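Local coordinates for ABC transporter substrate-binding protein (Vibrio cholerae, PDB 3LKV), which probably serves as the substrate-binding component of an ABC transporter, with a phenylalanine bound in its ligand pocket, at residues 131-136 and 196-201; 234-239 and 286-291. One frame throughout, in Å; residues are numbered along the deposited sequence.

Two apolar contacts show how helices and loops are laid against one sheet of a periplasmic-binding-protein-like fold. Their centres are about 10 Å apart, and both reach the mixed sheet that contains strands 196-199, 223-225 and 237-240. Interaction 1 sets helix 126-136 on strand 196-199; interaction 2 follows it in series along the chain and joins the start of strand 237-240 to the loop between helices 280-285 and 292-297. They touch directly: Ile136 CD1 packs on Ala237 CB at 3.7 Å, and Leu132 meets Leu239. One helix thus takes part in both neighbourhoods, while the far end of segment 196-201 runs on to the bound phenylalanine.

Interaction 1: 131-136 and 196-201; sequences ELIKEI and VIYALI. With PHE (phenylalanine), chain B.
Ile133, on helix 126-136, carries the helix side of an entirely apolar contact and divides its two branches between two residues of strand 196-199. Its CG2 methyl meets CG1 of Val196 at 3.5 Å, a close methyl-to-methyl approach in which the two branched side chains cross obliquely. The torsions bring these groups together: Ile133 CG2 stands anti to the backbone N, while Val196 CG1 lies between its own backbone N and carbonyl carbon (chi1 56°). The longer branch of Ile133, extended at chi2 164°, carries CD1 to within 4.3 Å of Tyr198 CD1. That methyl reaches the ring at an oblique angle, near the CB end and far from the hydroxyl.

Further hydrophobic partners close in around this trio. Ile143 of the neighbouring strand 142-147 touches Ile133, Val196 and Tyr198, and Phe224 of strand 223-225 touches both Ile133 and Tyr198.

Polar bonding lies beside the apolar patch. Tyr198 OH is hydrogen-bonded to ND1 of His129, one helical turn before Ile133, so the aromatic side chain is tied to the same helix by its polar end as well. The strand's backbone pairs with Gly144 on one neighbour and Phe224 on another.

Ligand contacts begin where the strand has given way to loop. Ile201 CD1 lies 3.7 Å from CZ of the bound phenylalanine, against its ring. Asp122, Thr99 and Asn203 are among the residues that hydrogen-bond this ligand.

The chemistry implies a division of labour: buried hydrocarbon seats the helix on the sheet, the tyrosine hydroxyl adds a directional tie, and Ile201, at the segment's loop end, gives the pocket part of its apolar surface.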
# COMPACT_ATOMS: atom_id res chain seq x y z
N GLU A 131 18.74 34.89 -0.75
CA GLU A 131 20.18 35.07 -0.94
C GLU A 131 20.62 34.12 -2.02
O GLU A 131 21.41 34.49 -2.87
CB GLU A 131 21.00 34.93 0.38
CG GLU A 131 20.71 36.13 1.34
CD GLU A 131 21.29 36.07 2.80
OE1 GLU A 131 21.27 34.99 3.47
OE2 GLU A 131 21.71 37.16 3.30
N LEU A 132 20.01 32.95 -2.08
CA LEU A 132 20.38 32.00 -3.11
C LEU A 132 19.90 32.42 -4.52
O LEU A 132 20.65 32.29 -5.50
CB LEU A 132 19.91 30.61 -2.72
CG LEU A 132 20.28 29.42 -3.59
CD1 LEU A 132 21.77 29.37 -3.93
CD2 LEU A 132 19.84 28.14 -2.86
N ILE A 133 18.69 32.99 -4.61
CA ILE A 133 18.17 33.52 -5.85
C ILE A 133 19.08 34.64 -6.36
O ILE A 133 19.40 34.69 -7.53
CB ILE A 133 16.72 34.05 -5.70
CG1 ILE A 133 15.71 32.89 -5.55
CG2 ILE A 133 16.28 34.85 -6.90
CD1 ILE A 133 14.27 33.35 -4.98
N LYS A 134 19.53 35.50 -5.46
CA LYS A 134 20.45 36.60 -5.81
C LYS A 134 21.83 36.10 -6.28
O LYS A 134 22.47 36.70 -7.13
CB LYS A 134 20.61 37.57 -4.63
CG LYS A 134 21.25 38.97 -4.97
CD LYS A 134 20.80 40.11 -3.94
CE LYS A 134 21.95 41.12 -3.52
NZ LYS A 134 22.08 41.22 -1.99
N GLU A 135 22.25 34.96 -5.75
CA GLU A 135 23.51 34.34 -6.12
C GLU A 135 23.47 33.71 -7.51
O GLU A 135 24.42 33.83 -8.29
CB GLU A 135 23.91 33.27 -5.09
CG GLU A 135 25.36 32.79 -5.22
CD GLU A 135 25.69 31.56 -4.35
OE1 GLU A 135 24.90 31.12 -3.48
OE2 GLU A 135 26.77 31.02 -4.55
N ILE A 136 22.38 33.03 -7.80
CA ILE A 136 22.17 32.36 -9.08
C ILE A 136 21.87 33.36 -10.18
O ILE A 136 22.23 33.13 -11.31
CB ILE A 136 20.97 31.36 -9.02
CG1 ILE A 136 21.34 30.11 -8.22
CG2 ILE A 136 20.49 30.95 -10.42
CD1 ILE A 136 20.14 29.29 -7.81
N VAL A 196 12.15 36.28 -11.54
CA VAL A 196 12.12 34.87 -11.14
C VAL A 196 10.86 34.66 -10.34
O VAL A 196 10.40 35.58 -9.69
CB VAL A 196 13.36 34.49 -10.31
CG1 VAL A 196 13.53 35.41 -9.07
CG2 VAL A 196 13.35 33.01 -9.94
N ILE A 197 10.27 33.47 -10.42
CA ILE A 197 9.13 33.13 -9.61
C ILE A 197 9.64 32.25 -8.45
O ILE A 197 10.39 31.26 -8.67
CB ILE A 197 8.11 32.33 -10.38
CG1 ILE A 197 7.69 33.03 -11.70
CG2 ILE A 197 6.95 32.02 -9.49
CD1 ILE A 197 6.94 34.27 -11.50
N TYR A 198 9.26 32.62 -7.24
CA TYR A 198 9.54 31.85 -6.07
C TYR A 198 8.36 30.93 -5.84
O TYR A 198 7.28 31.37 -5.48
CB TYR A 198 9.74 32.77 -4.86
CG TYR A 198 10.00 32.05 -3.53
CD1 TYR A 198 10.98 31.10 -3.41
CD2 TYR A 198 9.28 32.38 -2.39
CE1 TYR A 198 11.26 30.49 -2.22
CE2 TYR A 198 9.56 31.76 -1.15
CZ TYR A 198 10.54 30.82 -1.07
OH TYR A 198 10.81 30.17 0.11
N ALA A 199 8.57 29.64 -6.05
CA ALA A 199 7.51 28.67 -5.85
C ALA A 199 7.61 28.25 -4.37
O ALA A 199 8.51 27.52 -3.98
CB ALA A 199 7.69 27.46 -6.81
N LEU A 200 6.72 28.76 -3.54
CA LEU A 200 6.86 28.49 -2.13
C LEU A 200 6.17 27.20 -1.65
O LEU A 200 5.52 26.47 -2.42
CB LEU A 200 6.46 29.71 -1.29
CG LEU A 200 5.15 30.40 -1.48
CD1 LEU A 200 4.17 29.38 -1.42
CD2 LEU A 200 4.92 31.43 -0.39
N ILE A 201 6.40 26.93 -0.37
CA ILE A 201 5.78 25.82 0.36
C ILE A 201 4.31 26.14 0.62
O ILE A 201 3.89 26.56 1.73
CB ILE A 201 6.58 25.53 1.64
CG1 ILE A 201 8.02 25.18 1.26
CG2 ILE A 201 5.94 24.37 2.53
CD1 ILE A 201 8.17 23.96 0.29
N PHE B . 4.50 22.94 4.80
CA PHE B . 3.21 22.86 4.00
C PHE B . 2.02 23.12 4.96
O PHE B . 2.27 23.69 6.06
CB PHE B . 3.09 21.54 3.23
CG PHE B . 3.95 21.49 1.97
CD1 PHE B . 3.60 22.24 0.84
CD2 PHE B . 5.10 20.73 1.93
CE1 PHE B . 4.38 22.23 -0.28
CE2 PHE B . 5.88 20.71 0.81
CZ PHE B . 5.55 21.45 -0.30
OXT PHE B . 0.83 22.82 4.69

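Interaction 2: 234-239 and 286-291; sequences GAIASL and LGITIP
Ile236 offers a separate branch to each of two side chains in the loop that follows helix 280-285. Its CG2 methyl meets CD1 of Leu286 at 3.8 Å, with the two side chains crossing at about a right angle. On the other branch, Ile236 CD1 comes to 4.4 Å from Ile288 CD1, a looser meeting of methyl ends. The fork follows from the torsions of Ile236: at chi1 65° CG1 sits between the backbone N and the carbonyl carbon, CG2 is anti to that carbon, and an extended chi2 of 175° sends CD1 on to Ile288.

Pro222, just before strand 223-225, forms part of the next layer and touches Ile236, Leu286 and Ile288 alike. The CB of Ile290 points toward 234-239 as well, and its side chain also packs on Ile278 and Ile136.

Backbone structure positions these side chains from both sides. Ile236 is bonded through its main chain to Val223 and Asn279, immediately before strand 237-240 begins. Gly234, with positive phi, is the C-prime residue of a Schellman motif that ends the preceding helix: Ala235 N bonds to Tyr230 O and Gly234 N to Val231 O. Across the contact, Gly287 likewise has positive phi in a Schellman motif following Leu286, and Pro291 occupies the N-cap position of helix 292-297.

The partly buried arrangement therefore joins two helix-ending turns beside an inner strand of the mixed sheet: one leads into that strand, the other into a helix-connecting loop, within an alpha/beta fold of the periplasmic-binding-protein class.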
# COMPACT_ATOMS: atom_id res chain seq x y z
N GLY A 234 10.83 21.21 -13.33
CA GLY A 234 11.35 22.31 -14.16
C GLY A 234 11.74 23.64 -13.53
O GLY A 234 12.16 24.54 -14.23
N ALA A 235 11.62 23.77 -12.21
CA ALA A 235 12.29 24.87 -11.53
C ALA A 235 13.79 24.75 -11.84
O ALA A 235 14.32 23.66 -11.95
CB ALA A 235 12.05 24.79 -10.01
N ILE A 236 14.49 25.86 -11.96
CA ILE A 236 15.94 25.78 -12.20
C ILE A 236 16.79 25.32 -11.01
O ILE A 236 17.84 24.71 -11.18
CB ILE A 236 16.48 27.09 -12.76
CG1 ILE A 236 16.35 28.23 -11.76
CG2 ILE A 236 15.75 27.41 -14.04
CD1 ILE A 236 17.01 29.52 -12.27
N ALA A 237 16.31 25.57 -9.81
CA ALA A 237 17.05 25.26 -8.63
C ALA A 237 16.06 25.13 -7.50
O ALA A 237 14.95 25.69 -7.58
CB ALA A 237 18.03 26.35 -8.34
N SER A 238 16.46 24.45 -6.44
CA SER A 238 15.64 24.41 -5.23
C SER A 238 16.48 24.20 -4.01
O SER A 238 17.58 23.64 -4.10
CB SER A 238 14.60 23.30 -5.33
OG SER A 238 15.24 22.04 -5.43
N LEU A 239 15.96 24.59 -2.85
CA LEU A 239 16.66 24.31 -1.60
C LEU A 239 15.66 23.79 -0.56
O LEU A 239 15.26 24.51 0.36
CB LEU A 239 17.41 25.55 -1.11
CG LEU A 239 18.29 25.38 0.12
CD1 LEU A 239 19.45 24.44 -0.23
CD2 LEU A 239 18.79 26.73 0.65
N LEU A 286 16.27 28.08 -20.62
CA LEU A 286 15.88 29.46 -20.36
C LEU A 286 17.02 30.42 -20.70
O LEU A 286 16.90 31.62 -20.45
CB LEU A 286 15.42 29.63 -18.89
CG LEU A 286 14.04 29.06 -18.55
CD1 LEU A 286 13.93 28.88 -17.05
CD2 LEU A 286 12.94 29.95 -19.09
N GLY A 287 18.12 29.90 -21.25
CA GLY A 287 19.30 30.71 -21.54
C GLY A 287 20.02 31.14 -20.28
O GLY A 287 20.66 32.18 -20.27
N ILE A 288 19.92 30.35 -19.20
CA ILE A 288 20.56 30.72 -17.95
C ILE A 288 21.81 29.89 -17.67
O ILE A 288 21.83 28.68 -17.85
CB ILE A 288 19.56 30.66 -16.75
CG1 ILE A 288 18.63 31.88 -16.81
CG2 ILE A 288 20.31 30.62 -15.41
CD1 ILE A 288 17.30 31.74 -16.09
N THR A 289 22.83 30.59 -17.19
CA THR A 289 24.08 30.02 -16.79
C THR A 289 24.11 30.02 -15.28
O THR A 289 24.13 31.06 -14.68
CB THR A 289 25.26 30.92 -17.36
OG1 THR A 289 25.43 30.59 -18.74
CG2 THR A 289 26.60 30.75 -16.58
N ILE A 290 24.14 28.84 -14.67
CA ILE A 290 24.17 28.75 -13.23
C ILE A 290 25.62 28.97 -12.83
O ILE A 290 26.47 28.30 -13.35
CB ILE A 290 23.72 27.37 -12.71
CG1 ILE A 290 22.33 26.97 -13.25
CG2 ILE A 290 23.76 27.36 -11.20
CD1 ILE A 290 21.16 27.76 -12.65
N PRO A 291 25.90 29.90 -11.92
CA PRO A 291 27.30 30.16 -11.59
C PRO A 291 28.09 28.98 -11.00
O PRO A 291 27.49 28.07 -10.41
CB PRO A 291 27.21 31.31 -10.58
CG PRO A 291 25.97 32.04 -10.96
CD PRO A 291 25.02 30.98 -11.45